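Local coordinates for endoglucanase family 5 (Clostridium acetobutylicum ATCC 824, PDB 6PZ7), which probably hydrolyses internal beta-1,4 linkages in cellulose and related plant polysaccharides as a broad-specificity endoglucanase of glycoside hydrolase family 5, at residues N276-R281 with V325-V330; W301-K306 with Y314-R319. All blocks are in the same frame, centred on the assembly; numbering follows the deposited sequence. Where two conformers were deposited one is given.

Interaction 1. Residues N276-R281 with V325-V330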
loop_
_atom_site.group_PDB
_atom_site.type_symbol
_atom_site.label_atom_id
_atom_site.label_comp_id
_atom_site.label_asym_id
_atom_site.label_seq_id
_atom_site.Cartn_x
_atom_site.Cartn_y
_atom_site.Cartn_z
ATOM N N ASN A 276 22.645 10.002 -1.360
ATOM C CA ASN A 276 23.321 11.163 -0.780
ATOM C C ASN A 276 22.815 12.457 -1.402
ATOM O O ASN A 276 23.596 13.351 -1.776
ATOM C CB ASN A 276 24.850 11.076 -0.939
ATOM C CG ASN A 276 25.505 10.212 0.085
ATOM O OD1 ASN A 276 25.165 10.263 1.260
ATOM N ND2 ASN A 276 26.466 9.403 -0.354
ATOM N N ASN A 277 21.498 12.566 -1.511
ATOM C CA ASN A 277 20.866 13.545 -2.393
ATOM C C ASN A 277 19.565 14.041 -1.779
ATOM O O ASN A 277 18.542 14.162 -2.458
ATOM C CB ASN A 277 20.639 12.967 -3.795
ATOM C CG ASN A 277 19.698 11.775 -3.781
ATOM O OD1 ASN A 277 19.569 11.061 -2.787
ATOM N ND2 ASN A 277 19.075 11.515 -4.921
ATOM N N GLU A 278 19.586 14.334 -0.479
ATOM C CA GLU A 278 18.348 14.684 0.228
ATOM C C GLU A 278 17.625 15.849 -0.431
ATOM O O GLU A 278 16.386 15.850 -0.490
ATOM C CB GLU A 278 18.607 14.997 1.717
ATOM C CG GLU A 278 17.265 15.258 2.463
ATOM C CD GLU A 278 17.433 15.556 3.918
ATOM O OE1 GLU A 278 18.591 15.702 4.388
ATOM O OE2 GLU A 278 16.420 15.656 4.606
ATOM N N SER A 279 18.355 16.853 -0.927
ATOM C CA SER A 279 17.700 18.016 -1.513
ATOM C C SER A 279 16.856 17.627 -2.720
ATOM O O SER A 279 15.726 18.096 -2.882
ATOM C CB SER A 279 18.760 19.034 -1.923
ATOM O OG SER A 279 19.532 19.406 -0.809
ATOM N N SER A 280 17.418 16.818 -3.610
ATOM C CA SER A 280 16.645 16.357 -4.765
ATOM C C SER A 280 15.459 15.510 -4.337
ATOM O O SER A 280 14.374 15.600 -4.923
ATOM C CB SER A 280 17.538 15.537 -5.707
ATOM O OG SER A 280 18.390 16.373 -6.491
ATOM N N ARG A 281 15.684 14.617 -3.384
ATOM C CA ARG A 281 14.592 13.777 -2.910
ATOM C C ARG A 281 13.470 14.610 -2.315
ATOM O O ARG A 281 12.291 14.309 -2.526
ATOM C CB ARG A 281 15.113 12.784 -1.861
ATOM C CG ARG A 281 16.132 11.772 -2.391
ATOM C CD ARG A 281 16.761 10.952 -1.282
ATOM N NE ARG A 281 15.812 9.989 -0.719
ATOM C CZ ARG A 281 15.973 9.372 0.444
ATOM N NH1 ARG A 281 16.990 9.690 1.241
ATOM N NH2 ARG A 281 15.098 8.446 0.826
ATOM N N VAL A 325 16.051 10.664 9.897
ATOM C CA VAL A 325 17.382 10.685 9.286
ATOM C C VAL A 325 17.494 11.813 8.272
ATOM O O VAL A 325 18.578 12.360 8.089
ATOM C CB VAL A 325 17.673 9.312 8.626
ATOM C CG1 VAL A 325 19.034 9.358 7.905
ATOM C CG2 VAL A 325 17.634 8.166 9.659
ATOM N N PHE A 326 16.399 12.112 7.574
ATOM C CA PHE A 326 16.360 13.059 6.459
ATOM C C PHE A 326 15.307 14.107 6.809
ATOM O O PHE A 326 14.158 14.022 6.358
ATOM C CB PHE A 326 16.068 12.354 5.132
ATOM C CG PHE A 326 17.066 11.284 4.798
ATOM C CD1 PHE A 326 18.347 11.603 4.387
ATOM C CD2 PHE A 326 16.727 9.973 4.958
ATOM C CE1 PHE A 326 19.266 10.563 4.138
ATOM C CE2 PHE A 326 17.642 8.976 4.680
ATOM C CZ PHE A 326 18.865 9.266 4.277
ATOM N N PRO A 327 15.639 15.069 7.666
ATOM C CA PRO A 327 14.603 15.962 8.219
ATOM C C PRO A 327 13.991 16.877 7.193
ATOM O O PRO A 327 12.802 17.210 7.311
ATOM C CB PRO A 327 15.357 16.732 9.326
ATOM C CG PRO A 327 16.811 16.649 8.918
ATOM C CD PRO A 327 16.955 15.293 8.290
ATOM N N LYS A 328 14.732 17.310 6.189
ATOM C CA LYS A 328 14.140 18.168 5.162
ATOM C C LYS A 328 13.138 17.381 4.328
ATOM O O LYS A 328 12.034 17.858 4.032
ATOM C CB LYS A 328 15.251 18.707 4.291
ATOM C CG LYS A 328 14.850 19.539 3.098
ATOM C CD LYS A 328 16.082 19.851 2.252
ATOM C CE LYS A 328 15.735 20.681 1.040
ATOM N NZ LYS A 328 16.988 21.340 0.459
ATOM N N LEU A 329 13.478 16.137 4.013
ATOM C CA LEU A 329 12.614 15.263 3.239
ATOM C C LEU A 329 11.334 14.962 3.993
ATOM O O LEU A 329 10.245 15.036 3.430
ATOM C CB LEU A 329 13.402 13.997 2.884
ATOM C CG LEU A 329 12.665 12.879 2.207
ATOM C CD1 LEU A 329 11.941 13.309 0.921
ATOM C CD2 LEU A 329 13.582 11.740 1.923
ATOM N N VAL A 330 11.431 14.596 5.274
ATOM C CA VAL A 330 10.206 14.287 5.998
ATOM C C VAL A 330 9.283 15.497 5.993
ATOM O O VAL A 330 8.067 15.373 5.789
ATOM C CB VAL A 330 10.507 13.783 7.424
ATOM C CG1 VAL A 330 9.181 13.321 8.101
ATOM C CG2 VAL A 330 11.494 12.639 7.432
#

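Interaction 2. Residues W301-K306 with Y314-R319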
loop_
_atom_site.group_PDB
_atom_site.type_symbol
_atom_site.label_atom_id
_atom_site.label_comp_id
_atom_site.label_asym_id
_atom_site.label_seq_id
_atom_site.Cartn_x
_atom_site.Cartn_y
_atom_site.Cartn_z
ATOM N N TRP A 301 4.344 7.094 1.831
ATOM C CA TRP A 301 5.773 6.850 1.627
ATOM C C TRP A 301 6.166 5.438 2.017
ATOM O O TRP A 301 5.755 4.954 3.076
ATOM C CB TRP A 301 6.575 7.848 2.490
ATOM C CG TRP A 301 8.071 7.722 2.296
ATOM C CD1 TRP A 301 8.902 6.889 2.952
ATOM C CD2 TRP A 301 8.878 8.441 1.362
ATOM N NE1 TRP A 301 10.182 7.017 2.482
ATOM C CE2 TRP A 301 10.190 7.982 1.517
ATOM C CE3 TRP A 301 8.629 9.459 0.424
ATOM C CZ2 TRP A 301 11.240 8.501 0.779
ATOM C CZ3 TRP A 301 9.677 9.979 -0.286
ATOM C CH2 TRP A 301 10.959 9.487 -0.114
ATOM N N TRP A 302 6.951 4.767 1.184
ATOM C CA TRP A 302 7.502 3.452 1.514
ATOM C C TRP A 302 8.775 3.588 2.357
ATOM O O TRP A 302 9.791 4.070 1.884
ATOM C CB TRP A 302 7.818 2.658 0.245
ATOM C CG TRP A 302 8.359 1.281 0.556
ATOM C CD1 TRP A 302 9.662 0.874 0.445
ATOM C CD2 TRP A 302 7.632 0.189 1.109
ATOM N NE1 TRP A 302 9.780 -0.416 0.892
ATOM C CE2 TRP A 302 8.554 -0.864 1.306
ATOM C CE3 TRP A 302 6.301 -0.010 1.468
ATOM C CZ2 TRP A 302 8.169 -2.113 1.820
ATOM C CZ3 TRP A 302 5.918 -1.257 1.976
ATOM C CH2 TRP A 302 6.859 -2.285 2.135
ATOM N N ASP A 303 8.717 3.129 3.601
ATOM C CA ASP A 303 9.828 3.163 4.546
ATOM C C ASP A 303 10.121 1.720 4.941
ATOM O O ASP A 303 9.329 1.076 5.634
ATOM C CB ASP A 303 9.525 4.045 5.763
ATOM C CG ASP A 303 10.712 4.206 6.659
ATOM O OD1 ASP A 303 11.402 3.194 6.889
ATOM O OD2 ASP A 303 10.960 5.335 7.126
ATOM N N ASN A 304 11.271 1.199 4.549
ATOM C CA ASN A 304 11.678 -0.173 4.878
ATOM C C ASN A 304 12.722 -0.246 5.975
ATOM O O ASN A 304 13.265 -1.320 6.236
ATOM C CB ASN A 304 12.089 -0.941 3.626
ATOM C CG ASN A 304 13.287 -0.337 2.921
ATOM O OD1 ASN A 304 13.853 0.679 3.346
ATOM N ND2 ASN A 304 13.643 -0.949 1.814
ATOM N N GLY A 305 13.041 0.870 6.616
ATOM C CA GLY A 305 14.000 0.849 7.708
ATOM C C GLY A 305 15.446 0.860 7.270
ATOM O O GLY A 305 16.340 0.665 8.120
ATOM N N LYS A 306 15.730 1.038 5.993
ATOM C CA LYS A 306 17.090 1.000 5.438
ATOM C C LYS A 306 17.424 2.415 4.971
ATOM O O LYS A 306 16.852 2.913 3.989
ATOM C CB LYS A 306 17.140 0.012 4.272
ATOM C CG LYS A 306 16.933 -1.453 4.704
ATOM C CD LYS A 306 16.684 -2.354 3.481
ATOM C CE LYS A 306 17.902 -2.547 2.646
ATOM N NZ LYS A 306 17.602 -3.609 1.636
ATOM N N TYR A 314 15.112 3.024 1.326
ATOM C CA TYR A 314 13.971 3.928 1.344
ATOM C C TYR A 314 13.650 4.486 2.729
ATOM O O TYR A 314 12.745 5.348 2.852
ATOM C CB TYR A 314 12.706 3.187 0.818
ATOM C CG TYR A 314 12.739 2.850 -0.645
ATOM C CD1 TYR A 314 12.394 3.797 -1.581
ATOM C CD2 TYR A 314 13.059 1.574 -1.083
ATOM C CE1 TYR A 314 12.402 3.503 -2.927
ATOM C CE2 TYR A 314 13.035 1.254 -2.438
ATOM C CZ TYR A 314 12.723 2.244 -3.336
ATOM O OH TYR A 314 12.699 1.999 -4.715
ATOM N N GLY A 315 14.323 4.023 3.772
ATOM C CA GLY A 315 13.975 4.432 5.122
ATOM C C GLY A 315 14.271 5.890 5.383
ATOM O O GLY A 315 15.325 6.400 5.011
ATOM N N ILE A 316 13.381 6.540 6.118
ATOM C CA ILE A 316 13.570 7.924 6.523
ATOM C C ILE A 316 13.524 8.106 8.036
ATOM O O ILE A 316 14.028 9.129 8.530
ATOM C CB ILE A 316 12.604 8.896 5.780
ATOM C CG1 ILE A 316 11.153 8.547 6.045
ATOM C CG2 ILE A 316 12.910 8.852 4.270
ATOM C CD1 ILE A 316 10.124 9.502 5.391
ATOM N N LEU A 317 12.950 7.153 8.777
ATOM C CA LEU A 317 12.988 7.109 10.236
ATOM C C LEU A 317 14.024 6.073 10.668
ATOM O O LEU A 317 14.015 4.940 10.149
ATOM C CB LEU A 317 11.618 6.705 10.777
ATOM C CG LEU A 317 11.502 6.544 12.295
ATOM C CD1 LEU A 317 11.746 7.840 13.014
ATOM C CD2 LEU A 317 10.151 5.984 12.670
ATOM N N ASP A 318 14.901 6.420 11.600
ATOM C CA ASP A 318 15.729 5.430 12.277
ATOM C C ASP A 318 14.893 4.959 13.459
ATOM O O ASP A 318 14.708 5.691 14.444
ATOM C CB ASP A 318 17.067 6.030 12.718
ATOM C CG ASP A 318 17.948 5.028 13.455
ATOM O OD1 ASP A 318 17.453 4.054 14.061
ATOM O OD2 ASP A 318 19.191 5.276 13.522
ATOM N N ARG A 319 14.355 3.737 13.344
ATOM C CA ARG A 319 13.433 3.233 14.350
ATOM C C ARG A 319 14.143 2.894 15.648
ATOM O O ARG A 319 13.509 2.898 16.712
ATOM C CB ARG A 319 12.753 1.982 13.842
ATOM C CG ARG A 319 11.935 2.216 12.594
ATOM C CD ARG A 319 11.268 0.959 12.117
ATOM N NE ARG A 319 10.819 1.075 10.741
ATOM C CZ ARG A 319 10.267 0.083 10.062
ATOM N NH1 ARG A 319 9.993 -1.064 10.665
ATOM N NH2 ARG A 319 10.004 0.243 8.776
HETATM O O HOH W 1 12.080 3.167 9.435
#

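Interaction 1. Residues N276-R281 with V325-V330
Glu278 and Leu329 bring the backbones to their nearest approach, CA to CA 6.5 Å, where the first turns of helices 278-294 and 327-334 meet. Both helices belong to the outer layer of the TIM barrel: the first makes the beta-alpha-beta crossover from strand 265-270 to strand 298-303, and the second follows the last barrel strand. The contact illustrates how an acidic side chain on one helix can serve the start of another. With CG of Glu278 anti to the backbone N (chi1 -176°) and the chain extended beyond it, the carboxylate reaches across to the amino end of helix 327-334. There OE2 of Glu278 accepts from Leu329 N at 3.0 Å on its anti lone pair, nearly straight at 160°. The same oxygen takes a weak, bent bond from Lys328 N at 2.8 Å. The negative charge so placed should be favourable to the dipole of that helix. On the way, CD of Glu278 lies 3.7 Å from CB of Phe326, the N-cap residue.

A second cluster is built on Arg281. Its NH1 stands over the centre of the Phe326 ring, the guanidinium turned steeply to it with the planes 74° apart, in a cation-pi contact that puts CZ of Arg281 4.7 Å from the ring centroid. The opposite face of the ring carries CG1 of Val325, offset toward the rim. Ser272 O holds NH2 of Arg281 by a hydrogen bond, which helps to fix the guanidinium. Leu329 then meets Arg281 with both branches: CD2 sits over the centre of one guanidinium face, 3.7 Å from CZ of Arg281, while CD1 rests 3.6 Å from the carbonyl O of Arg281.

Interaction 2. Residues W301-K306 with Y314-R319
Ile316 packs beside Asp303 and over Trp301 at the carboxyl end of barrel strand 298-303, the end at which family 5 enzymes carry their active site. CB stands 4.1 Å from OD2 of Asp303, and from it the side chain divides. CG1, set between the backbone N and the carbonyl carbon (chi1 60°), lies 3.4 Å from OD2 of Asp303; CG2 packs against NE1 and CZ2 of Trp301; and CD1 covers the five-membered ring of Trp301 in a CH-pi contact, 3.9 Å from its centroid. In the plane of that indole, NE1 of Trp301 donates to Tyr314 O at 3.1 Å.

Asp303 organises the turn with both oxygens. OD2 accepts from Ile316 N (2.9 Å), which approaches from above the carboxylate plane, and from Leu317 N (3.2 Å) on the syn lone pair; Trp20 NE1 also donates to it. OD1 closes an Asx turn with Gly305 N and takes a water shared with Leu317 O and Arg319 NE. Its salt bridge to Arg319 NH2 is long; the guanidinium also bonds to Thr25 OG1 through NH1 and to Gly23 O through NH2.

Trp302 turns its edge toward the face of Tyr314 in an offset edge-to-face pair, planes 78° apart. Around this buried contact, Ile316 and Trp301 lean on Leu329 and Ile333 of helix 327-334, Leu317 packs on helix 42-51, and strand 298-303 runs between strands 265-270 and 19-22.

From the N-terminal side, residues 276-281 open helix 278-294, which returns the chain to strand 298-303, whose last residues begin segment 301-306. Seven residues later the chain comes back as 314-319, and interaction 2 closes that short loop. Strand 317-318 within that segment pairs antiparallel with 323-324, and the chain then enters helix 327-334, where interaction 1 closes the wider loop around the whole of interaction 2. The two contacts touch: Val325 N probably bonds to Ile316 O, and Phe326 CE2 packs against Gly315 O. Together they join the last barrel strand and the loop beyond it to the two outer helices that flank them in sequence.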